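Local structure of oxidoreductase YdhF (Escherichia coli, 1OG6) at residues H73-E76 with R77-I80. The protein binds NADPH and, as a member of the aldo-keto reductase family, may function as an oxidoreductase. Residues are numbered along the deposited sequence; the frame is centred on the assembly and turned at random.
Sequences HLRE and RMEI
Arg77 N donates to Leu74 O at 2.6 Å, and one residue on Met78 N reaches Arg75 O at 3.1 Å; both are i to i+3 bonds, so the chain winds through two overlapping turns before it straightens into the strand that begins at Glu79. Arg75 follows the chain out of the turns. Its CG lies anti to the backbone N (chi1 -174°), and with a bend at chi2 the guanidinium is carried forward past Met78 to Ile80. There Arg75 NH2 makes a weak bond to Met78 O (2.9 Å, 123° at the hydrogen), an approach at the edge of the group and in its plane. Ile80 comes over one face instead: its CG1 stands above the centre, 3.9 Å from Arg75 CZ, while its CD1 lies against Arg75 NE and CD. This is the entry to strand 79-87 of the aldo-keto reductase TIM barrel, reached from helix 60-69, and the turns link that outer helix to the parallel barrel wall; the side chain of Ile80 lies about 10 Å from that of Tyr55, the probable proton donor. The arginine has partners beyond the turn as well: NH1 forms a salt bridge with Asp123 on strand 122-127, and NE bonds to Thr119 OG1 in the loop leading into it. A leucine in its place would probably leave Asp123 without its charged mate and Met78 O without its side-chain donor. Met78 turns its side chain to Phe64 and Leu68 of helix 60-69, and Leu74 is buried between helices 31-42 and 60-69. Arg77 sets CB and CG beside Leu74 O, with CG also near His73 O, its guanidinium leading off toward a weak, long ion pair with Asp43.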
# COMPACT_ATOMS: atom_id res chain seq x y z
N HIS C 73 -6.79 34.69 -30.61
CA HIS C 73 -8.03 34.89 -29.88
C HIS C 73 -8.45 33.59 -29.19
O HIS C 73 -9.48 33.53 -28.52
CB HIS C 73 -9.14 35.36 -30.82
CG HIS C 73 -9.36 34.48 -32.01
ND1 HIS C 73 -8.42 34.33 -33.01
CD2 HIS C 73 -10.42 33.72 -32.37
CE1 HIS C 73 -8.89 33.52 -33.94
NE2 HIS C 73 -10.10 33.13 -33.58
N LEU C 74 -7.62 32.57 -29.34
CA LEU C 74 -7.90 31.26 -28.78
C LEU C 74 -7.45 31.04 -27.34
O LEU C 74 -8.25 30.61 -26.51
CB LEU C 74 -7.28 30.17 -29.66
CG LEU C 74 -7.76 30.10 -31.11
CD1 LEU C 74 -7.15 28.88 -31.78
CD2 LEU C 74 -9.29 30.02 -31.16
N ARG C 75 -6.20 31.34 -27.02
CA ARG C 75 -5.69 31.11 -25.67
C ARG C 75 -6.68 31.28 -24.52
O ARG C 75 -6.84 30.37 -23.71
CB ARG C 75 -4.46 31.97 -25.39
CG ARG C 75 -3.80 31.67 -24.02
CD ARG C 75 -3.15 30.27 -23.97
NE ARG C 75 -2.67 29.92 -22.63
CZ ARG C 75 -3.44 29.42 -21.65
NH1 ARG C 75 -2.91 29.14 -20.47
NH2 ARG C 75 -4.73 29.20 -21.86
N GLU C 76 -7.34 32.43 -24.42
CA GLU C 76 -8.27 32.65 -23.31
C GLU C 76 -9.39 31.62 -23.24
O GLU C 76 -9.98 31.39 -22.19
CB GLU C 76 -8.91 34.04 -23.39
CG GLU C 76 -8.11 35.11 -24.09
CD GLU C 76 -8.44 35.20 -25.57
OE1 GLU C 76 -9.64 35.33 -25.90
OE2 GLU C 76 -7.50 35.14 -26.39
N ARG C 77 -9.68 30.99 -24.37
CA ARG C 77 -10.75 30.01 -24.44
C ARG C 77 -10.38 28.59 -24.04
O ARG C 77 -11.21 27.69 -24.14
CB ARG C 77 -11.31 29.97 -25.85
CG ARG C 77 -11.86 31.29 -26.33
CD ARG C 77 -12.50 31.10 -27.67
NE ARG C 77 -13.58 30.12 -27.61
CZ ARG C 77 -14.14 29.55 -28.67
NH1 ARG C 77 -13.72 29.86 -29.89
NH2 ARG C 77 -15.12 28.67 -28.51
N MET C 78 -9.16 28.37 -23.56
CA MET C 78 -8.74 27.03 -23.19
C MET C 78 -7.83 26.97 -21.98
O MET C 78 -7.35 27.99 -21.48
CB MET C 78 -8.02 26.39 -24.38
CG MET C 78 -6.85 27.22 -24.87
SD MET C 78 -6.20 26.71 -26.46
CE MET C 78 -4.49 26.50 -26.04
N GLU C 79 -7.61 25.75 -21.51
CA GLU C 79 -6.73 25.52 -20.38
C GLU C 79 -5.62 24.66 -20.97
O GLU C 79 -5.90 23.66 -21.63
CB GLU C 79 -7.44 24.75 -19.27
CG GLU C 79 -8.65 25.45 -18.68
CD GLU C 79 -9.93 25.14 -19.43
OE1 GLU C 79 -10.99 25.66 -19.04
OE2 GLU C 79 -9.87 24.38 -20.41
N ILE C 80 -4.37 25.04 -20.74
CA ILE C 80 -3.26 24.27 -21.26
C ILE C 80 -2.64 23.45 -20.14
O ILE C 80 -2.35 23.95 -19.05
CB ILE C 80 -2.22 25.19 -21.93
CG1 ILE C 80 -2.86 25.87 -23.14
CG2 ILE C 80 -1.02 24.40 -22.38
CD1 ILE C 80 -1.91 26.68 -23.97